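Local atomic coordinates of terminal oxygenase component of carbazole (Janthinobacterium sp., PDB entry 7BUG), a protein that dioxygenates carbazole at its angular and adjacent ring carbons, as the Rieske-type terminal oxygenase of the carbazole 1,9a-dioxygenase system. Residues E6-R11 and G349-I354; G60-L65 and G131-Y136; V78-E81 and T87-C90; M158-K163 and M281-Y286; N260-W265 and L270-F275. All coordinates share one frame; numbering follows the deposited sequence. Where two conformers were deposited one is given.

Contact 1: residues E6-R11 and G349-I354; sequences EAILKR and GWVNEI
The guanidinium of R11 lies with one face against V351, whose CG1 sits 3.4 Å above the plane and offset toward its rim, closest to NH1. The two side chains meet at about a right angle, a methyl group pressed on a flat cation by van der Waals contact. V351 serves both partners because its branches diverge: CG1 stands anti to the backbone N (chi1 177°) against the guanidinium face, while CG2 turns back beside that N. There CG2 meets the root of the same arginine, R11 CB at 3.9 Å, and also I8 CG2 at 4.0 Å. The arginine chain bends at chi2 and chi3, which folds its charged end over the valine. Cutting V351 back to an alanine is likely to strip the guanidinium face of its methyl and open a gap beside I8. Helix 349-352 keeps its own backbone bond, E353 N to G349 O at 2.9 Å. E353 itself pairs with R366, and the residues following V351 pack on the second subunit. This is surface packing of helix 6-9 and the R11 that follows it on helix 349-352, joining the N-terminal end of the chain to the helical part of the ring-hydroxylase domain.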
# COMPACT_ATOMS: atom_id res chain seq x y z
N GLU A 6 7.67 -22.69 -0.79
CA GLU A 6 8.00 -24.13 -0.55
C GLU A 6 9.01 -24.25 0.59
O GLU A 6 8.95 -25.25 1.36
CB GLU A 6 8.54 -24.80 -1.82
CG GLU A 6 7.48 -25.19 -2.83
CD GLU A 6 6.33 -26.07 -2.35
OE1 GLU A 6 6.55 -26.95 -1.49
OE2 GLU A 6 5.18 -25.86 -2.84
N ALA A 7 9.93 -23.30 0.72
CA ALA A 7 10.97 -23.36 1.77
C ALA A 7 10.36 -23.29 3.17
O ALA A 7 10.96 -23.89 4.11
CB ALA A 7 11.98 -22.25 1.59
N ILE A 8 9.26 -22.55 3.34
CA ILE A 8 8.48 -22.55 4.61
C ILE A 8 7.70 -23.86 4.76
O ILE A 8 7.68 -24.41 5.86
CB ILE A 8 7.56 -21.32 4.65
CG1 ILE A 8 8.40 -20.05 4.66
CG2 ILE A 8 6.60 -21.38 5.82
CD1 ILE A 8 7.61 -18.79 4.46
N LEU A 9 7.07 -24.35 3.70
CA LEU A 9 6.23 -25.57 3.81
C LEU A 9 7.10 -26.77 4.23
O LEU A 9 6.60 -27.61 4.93
CB LEU A 9 5.47 -25.83 2.50
CG LEU A 9 4.43 -24.77 2.12
CD1 LEU A 9 3.71 -25.11 0.80
CD2 LEU A 9 3.41 -24.53 3.25
N LYS A 10 8.38 -26.82 3.83
CA LYS A 10 9.33 -27.92 4.19
C LYS A 10 9.66 -27.88 5.69
O LYS A 10 10.12 -28.90 6.21
CB LYS A 10 10.65 -27.77 3.42
CG LYS A 10 10.60 -28.28 1.99
CD LYS A 10 11.96 -28.33 1.33
CE LYS A 10 11.89 -28.90 -0.07
NZ LYS A 10 11.02 -28.08 -0.96
N ARG A 11 9.41 -26.76 6.36
CA ARG A 11 9.71 -26.57 7.78
C ARG A 11 8.46 -26.79 8.62
O ARG A 11 8.57 -26.69 9.84
CB ARG A 11 10.29 -25.16 7.98
CG ARG A 11 11.50 -24.92 7.08
CD ARG A 11 12.57 -24.10 7.75
NE ARG A 11 12.89 -24.72 9.03
CZ ARG A 11 13.39 -24.10 10.08
NH1 ARG A 11 13.65 -22.80 10.02
NH2 ARG A 11 13.62 -24.78 11.19
N GLY A 349 5.72 -16.82 11.01
CA GLY A 349 5.31 -17.17 12.39
C GLY A 349 5.01 -18.67 12.52
O GLY A 349 5.19 -19.23 13.62
N TRP A 350 4.67 -19.36 11.41
CA TRP A 350 4.40 -20.81 11.42
C TRP A 350 5.69 -21.56 11.72
O TRP A 350 5.61 -22.67 12.30
CB TRP A 350 3.78 -21.29 10.09
CG TRP A 350 2.53 -20.55 9.72
CD1 TRP A 350 2.42 -19.67 8.68
CD2 TRP A 350 1.24 -20.66 10.32
NE1 TRP A 350 1.15 -19.17 8.64
CE2 TRP A 350 0.38 -19.80 9.59
CE3 TRP A 350 0.69 -21.39 11.37
CZ2 TRP A 350 -0.96 -19.63 9.92
CZ3 TRP A 350 -0.63 -21.22 11.73
CH2 TRP A 350 -1.44 -20.34 10.99
N VAL A 351 6.84 -20.96 11.41
CA VAL A 351 8.15 -21.61 11.71
C VAL A 351 8.66 -21.12 13.07
O VAL A 351 9.23 -21.94 13.84
CB VAL A 351 9.15 -21.35 10.58
CG1 VAL A 351 10.51 -21.95 10.91
CG2 VAL A 351 8.64 -21.91 9.26
N ASN A 352 8.41 -19.85 13.39
CA ASN A 352 9.11 -19.19 14.52
C ASN A 352 8.31 -19.21 15.83
O ASN A 352 8.94 -18.98 16.89
CB ASN A 352 9.53 -17.77 14.14
CG ASN A 352 10.55 -17.72 13.02
OD1 ASN A 352 10.58 -16.78 12.23
ND2 ASN A 352 11.39 -18.74 12.96
N GLU A 353 7.02 -19.56 15.85
CA GLU A 353 6.24 -19.69 17.10
C GLU A 353 6.88 -20.74 18.04
O GLU A 353 7.58 -21.67 17.56
CB GLU A 353 4.79 -20.08 16.79
CG GLU A 353 4.75 -21.44 16.12
CD GLU A 353 3.39 -21.91 15.65
OE1 GLU A 353 2.46 -21.08 15.49
OE2 GLU A 353 3.28 -23.17 15.44
N ILE A 354 6.76 -20.50 19.32
CA ILE A 354 7.15 -21.52 20.35
C ILE A 354 5.91 -21.95 21.10
O ILE A 354 5.36 -21.21 21.90
CB ILE A 354 8.29 -21.02 21.24
CG1 ILE A 354 9.50 -20.66 20.38
CG2 ILE A 354 8.61 -22.10 22.29
CD1 ILE A 354 10.58 -19.90 21.16

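Contact 2: residues G60-L65 and G131-Y136; sequences GKLYCL and GCVFIY. With CO3 (carbonate ion), chain M.
L62 carries its CG anti to its own carbonyl carbon (chi1 -65°), which lets CD1 reach V133; V133, with CG1 anti to its backbone N (chi1 175°), turns both methyls to it. L62 CD1 lies 3.7 Å from V133 CG1 and equally near CG2, seated against the fork rather than on one branch. Two residues along, C64 SG is anti to its backbone N and meets I135 CD1 at 4.1 Å. The strands are not neighbours: strand 123-129 runs between them in the antiparallel sheet of the Rieske domain, and V126 packs against both C64 and V133. The side chains therefore meet across that middle strand, with C64 also touching L53 and I135 touching V32. K61 points elsewhere, its NZ donating to O3 of a carbonate ion at 3.1 Å; that ion, probably from the crystallisation liquor, is also hydrogen-bonded to V126 N. Chemically, then, the link between the two strands is purely apolar, buried methyls and a thiol sulfur held by dispersion and by exclusion of water.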
# COMPACT_ATOMS: atom_id res chain seq x y z
N GLY A 60 -38.34 -16.33 -3.22
CA GLY A 60 -37.97 -16.85 -1.89
C GLY A 60 -36.72 -17.72 -1.93
O GLY A 60 -36.18 -17.96 -0.85
N LYS A 61 -36.23 -18.11 -3.10
CA LYS A 61 -35.12 -19.08 -3.25
C LYS A 61 -33.83 -18.26 -3.46
O LYS A 61 -33.83 -17.31 -4.29
CB LYS A 61 -35.36 -20.11 -4.34
CG LYS A 61 -34.23 -21.09 -4.57
CD LYS A 61 -34.58 -22.24 -5.45
CE LYS A 61 -33.36 -23.02 -5.92
NZ LYS A 61 -32.72 -23.74 -4.79
N LEU A 62 -32.76 -18.73 -2.84
CA LEU A 62 -31.46 -18.04 -3.02
C LEU A 62 -30.66 -18.63 -4.18
O LEU A 62 -30.68 -19.85 -4.48
CB LEU A 62 -30.66 -18.12 -1.72
CG LEU A 62 -31.25 -17.39 -0.53
CD1 LEU A 62 -30.29 -17.49 0.65
CD2 LEU A 62 -31.55 -15.95 -0.82
N TYR A 63 -29.96 -17.73 -4.89
CA TYR A 63 -29.10 -18.11 -6.02
C TYR A 63 -27.78 -17.33 -5.87
O TYR A 63 -27.81 -16.20 -5.33
CB TYR A 63 -29.75 -17.71 -7.33
CG TYR A 63 -31.06 -18.43 -7.62
CD1 TYR A 63 -32.24 -17.93 -7.15
CD2 TYR A 63 -31.04 -19.60 -8.32
CE1 TYR A 63 -33.44 -18.57 -7.40
CE2 TYR A 63 -32.24 -20.25 -8.62
CZ TYR A 63 -33.43 -19.72 -8.16
OH TYR A 63 -34.59 -20.41 -8.45
N CYS A 64 -26.70 -17.93 -6.34
CA CYS A 64 -25.35 -17.32 -6.22
C CYS A 64 -24.66 -17.41 -7.57
O CYS A 64 -24.47 -18.53 -8.08
CB CYS A 64 -24.58 -18.04 -5.13
SG CYS A 64 -22.91 -17.37 -4.95
N LEU A 65 -24.24 -16.25 -8.11
CA LEU A 65 -23.46 -16.10 -9.36
C LEU A 65 -22.14 -15.46 -9.01
O LEU A 65 -22.10 -14.64 -8.09
CB LEU A 65 -24.17 -15.15 -10.33
CG LEU A 65 -25.24 -15.71 -11.22
CD1 LEU A 65 -25.93 -14.57 -11.92
CD2 LEU A 65 -24.62 -16.67 -12.24
N GLY A 131 -31.94 -19.65 9.66
CA GLY A 131 -31.86 -18.22 9.36
C GLY A 131 -30.46 -17.79 8.97
O GLY A 131 -30.23 -16.59 8.95
N CYS A 132 -29.60 -18.74 8.56
CA CYS A 132 -28.22 -18.44 8.08
C CYS A 132 -28.09 -18.83 6.62
O CYS A 132 -28.61 -19.91 6.20
CB CYS A 132 -27.17 -19.18 8.89
SG CYS A 132 -27.30 -18.85 10.67
N VAL A 133 -27.37 -18.01 5.85
CA VAL A 133 -27.17 -18.27 4.41
C VAL A 133 -25.80 -18.93 4.24
O VAL A 133 -24.79 -18.27 4.53
CB VAL A 133 -27.25 -16.97 3.60
CG1 VAL A 133 -26.91 -17.18 2.12
CG2 VAL A 133 -28.60 -16.31 3.77
N PHE A 134 -25.80 -20.15 3.68
CA PHE A 134 -24.55 -20.91 3.44
C PHE A 134 -24.32 -21.01 1.94
O PHE A 134 -25.27 -21.36 1.18
CB PHE A 134 -24.70 -22.32 4.02
CG PHE A 134 -24.69 -22.41 5.51
CD1 PHE A 134 -25.84 -22.26 6.28
CD2 PHE A 134 -23.50 -22.61 6.17
CE1 PHE A 134 -25.78 -22.32 7.67
CE2 PHE A 134 -23.46 -22.74 7.55
CZ PHE A 134 -24.61 -22.62 8.29
N ILE A 135 -23.09 -20.77 1.51
CA ILE A 135 -22.67 -20.96 0.10
C ILE A 135 -21.68 -22.12 0.07
O ILE A 135 -20.79 -22.15 0.92
CB ILE A 135 -22.04 -19.67 -0.45
CG1 ILE A 135 -23.08 -18.55 -0.45
CG2 ILE A 135 -21.42 -19.87 -1.82
CD1 ILE A 135 -22.55 -17.22 -0.84
N TYR A 136 -21.87 -23.03 -0.86
CA TYR A 136 -20.90 -24.12 -1.11
C TYR A 136 -19.87 -23.58 -2.07
O TYR A 136 -20.17 -23.46 -3.25
CB TYR A 136 -21.60 -25.34 -1.67
CG TYR A 136 -20.62 -26.47 -1.86
CD1 TYR A 136 -20.10 -27.13 -0.78
CD2 TYR A 136 -20.20 -26.84 -3.13
CE1 TYR A 136 -19.21 -28.18 -0.95
CE2 TYR A 136 -19.33 -27.90 -3.30
CZ TYR A 136 -18.85 -28.58 -2.21
OH TYR A 136 -17.99 -29.63 -2.42
C CO3 M . -28.82 -25.00 -5.44
O1 CO3 M . -28.42 -23.97 -4.77
O2 CO3 M . -27.95 -25.72 -6.18
O3 CO3 M . -30.11 -25.25 -5.52

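Contact 3: residues V78-E81 and T87-C90; sequences VKVE and TITC. With FES (Fe2/s2 (inorganic) cluster), chain D.
V80 and I88 cross at about a right angle, V80 CG1 reaching I88 CD1 at 4.1 Å. The isoleucine extends that far because its CG1 is anti to the backbone N (chi1 -178°), and the same CG1 passes over the carbonyl oxygen of E81. That oxygen accepts the one direct hydrogen bond between the segments, from T89 N at 2.8 Å, nearly straight at 167°. Water 1 lies where the backbones separate, taking the N-H of E81 and lying within bonding distance of K79 O and T89 O. Water 2 joins the hydroxyls of T87 and T89, the latter also bonded to T96. All this belongs to the cluster-binding part of the Rieske domain, where strand 87-89 leads directly into C90, whose SG binds an iron of the [2Fe-2S] cluster at 2.3 Å; C69 binds the same cluster. The carboxylate of E81 is heavily engaged. K79 NZ approaches OE2 from above the carboxylate plane, a salt bridge of 2.8 Å. K188 of the third subunit bridges to that same oxygen, whereas OE1 takes K83 and the hydroxyl of Y185 of the third subunit, placing the carboxylate among three lysines at the subunit interface.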
# COMPACT_ATOMS: atom_id res chain seq x y z
N VAL A 78 -21.52 -3.36 -9.69
CA VAL A 78 -21.25 -1.89 -9.84
C VAL A 78 -22.54 -1.18 -10.24
O VAL A 78 -22.79 -0.06 -9.76
CB VAL A 78 -20.14 -1.65 -10.85
CG1 VAL A 78 -20.03 -0.17 -11.19
CG2 VAL A 78 -18.81 -2.19 -10.34
N LYS A 79 -23.38 -1.84 -10.99
CA LYS A 79 -24.70 -1.30 -11.37
C LYS A 79 -25.61 -2.48 -11.71
O LYS A 79 -25.55 -3.01 -12.81
CB LYS A 79 -24.62 -0.34 -12.55
CG LYS A 79 -25.97 0.27 -12.93
CD LYS A 79 -25.88 1.23 -14.10
CE LYS A 79 -27.20 1.91 -14.45
NZ LYS A 79 -28.21 0.99 -15.05
N VAL A 80 -26.37 -2.91 -10.73
CA VAL A 80 -27.20 -4.12 -10.90
C VAL A 80 -28.36 -3.80 -11.83
O VAL A 80 -29.12 -2.82 -11.56
CB VAL A 80 -27.71 -4.63 -9.55
CG1 VAL A 80 -28.71 -5.76 -9.73
CG2 VAL A 80 -26.55 -5.08 -8.67
N GLU A 81 -28.54 -4.60 -12.87
CA GLU A 81 -29.69 -4.51 -13.80
C GLU A 81 -30.36 -5.86 -13.83
O GLU A 81 -29.92 -6.75 -14.55
CB GLU A 81 -29.22 -4.10 -15.20
CG GLU A 81 -28.76 -2.66 -15.31
CD GLU A 81 -28.60 -2.12 -16.73
OE1 GLU A 81 -29.27 -2.67 -17.63
OE2 GLU A 81 -27.91 -1.10 -16.89
N THR A 87 -33.15 -13.34 -14.41
CA THR A 87 -31.86 -13.00 -15.03
C THR A 87 -31.20 -11.79 -14.38
O THR A 87 -31.83 -11.00 -13.66
CB THR A 87 -31.95 -12.75 -16.55
OG1 THR A 87 -32.78 -11.62 -16.77
CG2 THR A 87 -32.46 -13.96 -17.30
N ILE A 88 -29.93 -11.60 -14.70
CA ILE A 88 -29.23 -10.31 -14.44
C ILE A 88 -28.52 -9.93 -15.72
O ILE A 88 -27.97 -10.84 -16.40
CB ILE A 88 -28.27 -10.38 -13.21
CG1 ILE A 88 -27.60 -9.03 -12.93
CG2 ILE A 88 -27.30 -11.52 -13.35
CD1 ILE A 88 -26.91 -8.93 -11.56
N THR A 89 -28.49 -8.63 -16.03
CA THR A 89 -27.89 -8.09 -17.26
C THR A 89 -26.67 -7.27 -16.81
O THR A 89 -26.85 -6.31 -16.01
CB THR A 89 -28.92 -7.22 -18.01
OG1 THR A 89 -29.96 -8.10 -18.43
CG2 THR A 89 -28.32 -6.47 -19.16
N CYS A 90 -25.50 -7.60 -17.32
CA CYS A 90 -24.31 -6.76 -17.04
C CYS A 90 -24.61 -5.35 -17.52
O CYS A 90 -25.15 -5.15 -18.64
CB CYS A 90 -23.09 -7.35 -17.71
SG CYS A 90 -21.62 -6.37 -17.35
FE1 FES D . -20.24 -7.34 -18.93
FE2 FES D . -19.25 -6.46 -21.29
S1 FES D . -21.30 -7.27 -20.87
S2 FES D . -18.19 -6.49 -19.31
O HOH W 1 -25.98 -5.91 -13.51
O HOH W 2 -31.65 -9.03 -16.48

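Contact 4: residues M158-K163 and M281-Y286; sequences MEILGK and MQFEWY
M158 and M281 meet at their thioether ends across the antiparallel sheet of the catalytic domain, whose family belongs to the Bet v 1-like clan. Strand 293-303 lies between strands 158-167 and 281-288, so side chains have to reach over it to touch. The first apolar meeting is between the two methionines: M158 CE rests 3.8 Å from M281 SD and is also close to the M281 methyl. Bends at chi2 and chi3 fold the M158 chain toward its partner, while M281 leaves the backbone with CG set between N and the carbonyl carbon (chi1 50°), which, with the bend at chi3, brings SD and CE to M158.

The second is aliphatic on aromatic. I160 and F283 approach at about a right angle, and I160 CD1 nears the ring obliquely, 3.8 Å from F283 CE1. F153 also belongs to this cluster, meeting the rings of both F283 and W285 edge-to-face and touching I160.

Polar bonds run along one strand instead. The side chains of Q282, E284 and Y286, alternate residues, form a row in which E284 is gripped from two sides. Q282 NE2 donates to E284 OE1 at 2.9 Å, from above the carboxylate plane and somewhat bent at 137°; Y296 also bonds that oxygen. Y286 OH donates to the anti lone pair of E284 OE2, the one facing away from OE1, at 2.6 Å.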
# COMPACT_ATOMS: atom_id res chain seq x y z
N MET A 158 -33.51 -26.47 17.69
CA MET A 158 -32.43 -25.49 17.99
C MET A 158 -32.73 -24.15 17.32
O MET A 158 -32.90 -24.10 16.08
CB MET A 158 -31.09 -26.04 17.53
CG MET A 158 -29.93 -25.15 17.94
SD MET A 158 -29.57 -25.23 19.70
CE MET A 158 -29.05 -26.92 19.93
N GLU A 159 -32.96 -23.10 18.12
CA GLU A 159 -33.17 -21.73 17.62
C GLU A 159 -31.81 -21.04 17.60
O GLU A 159 -31.07 -21.08 18.63
CB GLU A 159 -34.21 -20.97 18.44
CG GLU A 159 -35.61 -21.52 18.22
CD GLU A 159 -36.08 -21.54 16.77
OE1 GLU A 159 -35.89 -20.53 16.05
OE2 GLU A 159 -36.68 -22.58 16.37
N ILE A 160 -31.50 -20.50 16.44
CA ILE A 160 -30.20 -19.84 16.19
C ILE A 160 -30.43 -18.34 16.04
O ILE A 160 -31.28 -17.91 15.25
CB ILE A 160 -29.54 -20.45 14.96
CG1 ILE A 160 -29.13 -21.92 15.17
CG2 ILE A 160 -28.39 -19.58 14.51
CD1 ILE A 160 -28.16 -22.19 16.30
N LEU A 161 -29.62 -17.57 16.74
CA LEU A 161 -29.62 -16.11 16.63
C LEU A 161 -28.15 -15.69 16.55
O LEU A 161 -27.32 -16.34 17.19
CB LEU A 161 -30.33 -15.52 17.83
CG LEU A 161 -31.84 -15.78 17.88
CD1 LEU A 161 -32.39 -15.42 19.27
CD2 LEU A 161 -32.52 -14.99 16.80
N GLY A 162 -27.85 -14.60 15.87
CA GLY A 162 -26.42 -14.30 15.75
C GLY A 162 -26.07 -12.88 15.39
O GLY A 162 -26.93 -11.97 15.32
N LYS A 163 -24.80 -12.73 15.08
CA LYS A 163 -24.19 -11.48 14.65
C LYS A 163 -23.03 -11.81 13.69
O LYS A 163 -22.38 -12.84 13.90
CB LYS A 163 -23.64 -10.79 15.90
CG LYS A 163 -23.08 -9.43 15.61
CD LYS A 163 -22.44 -8.82 16.81
CE LYS A 163 -21.70 -7.59 16.37
NZ LYS A 163 -20.86 -7.13 17.48
N MET A 281 -25.86 -22.76 23.67
CA MET A 281 -24.53 -23.09 23.16
C MET A 281 -24.10 -22.07 22.11
O MET A 281 -24.93 -21.34 21.61
CB MET A 281 -24.45 -24.51 22.59
CG MET A 281 -25.51 -24.88 21.65
SD MET A 281 -25.53 -26.72 21.41
CE MET A 281 -26.48 -27.26 22.83
N GLN A 282 -22.79 -21.97 21.91
CA GLN A 282 -22.27 -20.99 20.95
C GLN A 282 -21.66 -21.73 19.76
O GLN A 282 -20.87 -22.64 19.97
CB GLN A 282 -21.30 -20.05 21.66
CG GLN A 282 -20.73 -18.98 20.76
CD GLN A 282 -20.24 -17.73 21.46
OE1 GLN A 282 -20.63 -17.46 22.60
NE2 GLN A 282 -19.38 -16.95 20.80
N PHE A 283 -22.03 -21.32 18.56
CA PHE A 283 -21.38 -21.84 17.33
C PHE A 283 -20.85 -20.63 16.57
O PHE A 283 -21.61 -19.70 16.27
CB PHE A 283 -22.37 -22.61 16.46
CG PHE A 283 -23.30 -23.62 17.11
CD1 PHE A 283 -24.55 -23.23 17.58
CD2 PHE A 283 -22.95 -24.96 17.20
CE1 PHE A 283 -25.43 -24.17 18.11
CE2 PHE A 283 -23.84 -25.90 17.71
CZ PHE A 283 -25.09 -25.50 18.13
N GLU A 284 -19.55 -20.61 16.27
CA GLU A 284 -19.01 -19.44 15.58
C GLU A 284 -18.07 -19.91 14.46
O GLU A 284 -17.20 -20.77 14.66
CB GLU A 284 -18.38 -18.44 16.56
CG GLU A 284 -17.24 -18.98 17.34
CD GLU A 284 -16.60 -17.91 18.24
OE1 GLU A 284 -17.39 -17.06 18.74
OE2 GLU A 284 -15.38 -17.87 18.35
N TRP A 285 -18.25 -19.28 13.32
CA TRP A 285 -17.43 -19.53 12.12
C TRP A 285 -16.42 -18.40 11.96
O TRP A 285 -16.76 -17.22 12.27
CB TRP A 285 -18.29 -19.60 10.88
CG TRP A 285 -19.07 -20.87 10.66
CD1 TRP A 285 -18.74 -21.79 9.72
CD2 TRP A 285 -20.28 -21.34 11.28
NE1 TRP A 285 -19.68 -22.79 9.66
CE2 TRP A 285 -20.63 -22.55 10.62
CE3 TRP A 285 -21.12 -20.86 12.29
CZ2 TRP A 285 -21.76 -23.28 10.97
CZ3 TRP A 285 -22.26 -21.59 12.60
CH2 TRP A 285 -22.55 -22.78 11.95
N TYR A 286 -15.32 -18.73 11.33
CA TYR A 286 -14.26 -17.81 10.89
C TYR A 286 -14.10 -18.02 9.39
O TYR A 286 -13.33 -18.90 8.94
CB TYR A 286 -13.01 -18.08 11.68
CG TYR A 286 -13.25 -18.42 13.13
CD1 TYR A 286 -13.50 -17.44 14.09
CD2 TYR A 286 -13.31 -19.74 13.52
CE1 TYR A 286 -13.71 -17.79 15.42
CE2 TYR A 286 -13.55 -20.10 14.84
CZ TYR A 286 -13.74 -19.12 15.79
OH TYR A 286 -13.96 -19.61 17.08

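Contact 5: residues N260-W265 and L270-F275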
# COMPACT_ATOMS: atom_id res chain seq x y z
N ASN A 260 -18.09 -26.95 29.05
CA ASN A 260 -17.68 -28.36 29.31
C ASN A 260 -17.25 -29.03 28.01
O ASN A 260 -16.35 -29.84 28.07
CB ASN A 260 -18.83 -29.18 29.88
CG ASN A 260 -19.37 -28.56 31.14
OD1 ASN A 260 -20.00 -27.51 31.08
ND2 ASN A 260 -19.09 -29.15 32.28
N ASP A 261 -17.93 -28.76 26.90
CA ASP A 261 -17.62 -29.39 25.58
C ASP A 261 -17.21 -28.28 24.60
O ASP A 261 -18.01 -27.36 24.38
CB ASP A 261 -18.79 -30.17 24.98
CG ASP A 261 -19.30 -31.29 25.87
OD1 ASP A 261 -18.46 -32.02 26.43
OD2 ASP A 261 -20.54 -31.42 25.99
N ILE A 262 -15.97 -28.35 24.12
CA ILE A 262 -15.42 -27.34 23.19
C ILE A 262 -14.90 -28.13 22.00
O ILE A 262 -14.05 -29.01 22.20
CB ILE A 262 -14.27 -26.53 23.79
CG1 ILE A 262 -14.76 -25.73 24.99
CG2 ILE A 262 -13.66 -25.63 22.71
CD1 ILE A 262 -13.69 -24.92 25.68
N SER A 263 -15.34 -27.81 20.79
CA SER A 263 -14.88 -28.56 19.61
C SER A 263 -14.75 -27.61 18.43
O SER A 263 -15.48 -26.59 18.37
CB SER A 263 -15.82 -29.72 19.30
OG SER A 263 -17.16 -29.27 19.22
N ILE A 264 -13.79 -27.93 17.57
CA ILE A 264 -13.59 -27.19 16.31
C ILE A 264 -13.84 -28.17 15.17
O ILE A 264 -13.43 -29.34 15.24
CB ILE A 264 -12.20 -26.55 16.27
CG1 ILE A 264 -12.08 -25.60 15.07
CG2 ILE A 264 -11.10 -27.63 16.25
CD1 ILE A 264 -12.87 -24.29 15.20
N TRP A 265 -14.49 -27.69 14.12
CA TRP A 265 -14.91 -28.54 12.97
C TRP A 265 -14.44 -27.89 11.68
O TRP A 265 -14.57 -26.66 11.55
CB TRP A 265 -16.44 -28.66 12.99
CG TRP A 265 -16.93 -29.22 14.29
CD1 TRP A 265 -17.18 -28.54 15.44
CD2 TRP A 265 -17.08 -30.62 14.61
NE1 TRP A 265 -17.54 -29.40 16.45
CE2 TRP A 265 -17.48 -30.69 15.96
CE3 TRP A 265 -16.93 -31.81 13.87
CZ2 TRP A 265 -17.73 -31.91 16.61
CZ3 TRP A 265 -17.15 -33.01 14.52
CH2 TRP A 265 -17.55 -33.05 15.86
N LEU A 270 -16.36 -23.32 15.48
CA LEU A 270 -16.21 -23.69 16.91
C LEU A 270 -17.60 -23.90 17.51
O LEU A 270 -18.54 -23.11 17.28
CB LEU A 270 -15.49 -22.55 17.63
CG LEU A 270 -15.11 -22.78 19.09
CD1 LEU A 270 -13.87 -23.67 19.18
CD2 LEU A 270 -14.86 -21.47 19.81
N LYS A 271 -17.71 -24.92 18.35
CA LYS A 271 -18.89 -25.18 19.20
C LYS A 271 -18.45 -25.18 20.66
O LYS A 271 -17.52 -25.90 21.02
CB LYS A 271 -19.51 -26.52 18.82
CG LYS A 271 -20.70 -26.88 19.70
CD LYS A 271 -21.31 -28.21 19.36
CE LYS A 271 -22.32 -28.66 20.38
NZ LYS A 271 -22.94 -29.95 20.01
N VAL A 272 -19.14 -24.36 21.45
CA VAL A 272 -18.87 -24.30 22.91
C VAL A 272 -20.19 -24.53 23.63
O VAL A 272 -21.16 -23.79 23.40
CB VAL A 272 -18.28 -22.95 23.33
CG1 VAL A 272 -17.95 -22.95 24.83
CG2 VAL A 272 -17.09 -22.54 22.50
N ASN A 273 -20.21 -25.59 24.42
CA ASN A 273 -21.45 -26.09 25.04
C ASN A 273 -21.21 -26.39 26.51
O ASN A 273 -20.34 -27.20 26.82
CB ASN A 273 -21.88 -27.41 24.40
CG ASN A 273 -23.22 -27.86 24.93
OD1 ASN A 273 -24.05 -27.04 25.33
ND2 ASN A 273 -23.45 -29.15 24.91
N PRO A 274 -21.97 -25.78 27.44
CA PRO A 274 -22.89 -24.68 27.15
C PRO A 274 -22.13 -23.34 27.20
O PRO A 274 -21.08 -23.24 27.78
CB PRO A 274 -23.93 -24.82 28.29
CG PRO A 274 -23.15 -25.34 29.45
CD PRO A 274 -22.02 -26.16 28.86
N PHE A 275 -22.69 -22.32 26.57
CA PHE A 275 -22.13 -20.95 26.57
C PHE A 275 -23.09 -20.02 25.87
O PHE A 275 -23.70 -20.47 24.91
CB PHE A 275 -20.80 -20.89 25.83
CG PHE A 275 -19.95 -19.73 26.28
CD1 PHE A 275 -19.20 -19.84 27.44
CD2 PHE A 275 -19.95 -18.55 25.56
CE1 PHE A 275 -18.47 -18.74 27.87
CE2 PHE A 275 -19.21 -17.46 26.01
CZ PHE A 275 -18.49 -17.57 27.18
O HOH W 3 -18.48 -28.81 21.47
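The hydroxyl of S263 is gripped twice: W265 NE1 donates to OG at 2.8 Å, tilted out of the indole plane, and water 3 lies 2.6 Å from the same OG. That water also donates to K271 O, bridging the serine to the opposite strand. S263 and K271 form a hydrogen-bonded antiparallel pair of the hairpin, with K271 N reaching S263 O at 2.8 Å and 173°. With an alanine in place of S263, the indole N-H and the water would probably lose their shared partner, and the W265 ring would be freer to turn. On the other face I262 and L270 lie side by side, I262 CG2 to L270 CD1 at 4.0 Å, and I264 CD1 meets L270 CB; helix 171-179 covers them through F179. At the open end of the hairpin N260 and D261 both face N273, a classic beta bulge. Chemistry thus divides by face: polar groups and ordered water beside S263, hydrocarbon around L270, whose side chain comes within about 7 Å of the iron(II) ion.

From the N terminus, contact 1 opens first and closes last: its segment 6-11 meets 349-354, 338 residues on, so the other four fall within its span. Contact 2 closes the Rieske-domain loop between strands 61-66 and 132-137, and contact 3, the short loop leading to the cluster cysteine, lies wholly inside it; L65 and I88 pack together where the two touch. After contact 2 closes, contact 4 opens at strand 158-167 and encloses the hairpin of contact 5, whose strand 269-273 neighbours strand 281-288 in the same sheet. No loops cross. F134 on W285 and C132 on I160 join contact 2 to contact 4, and so the Rieske sheet to the catalytic sheet.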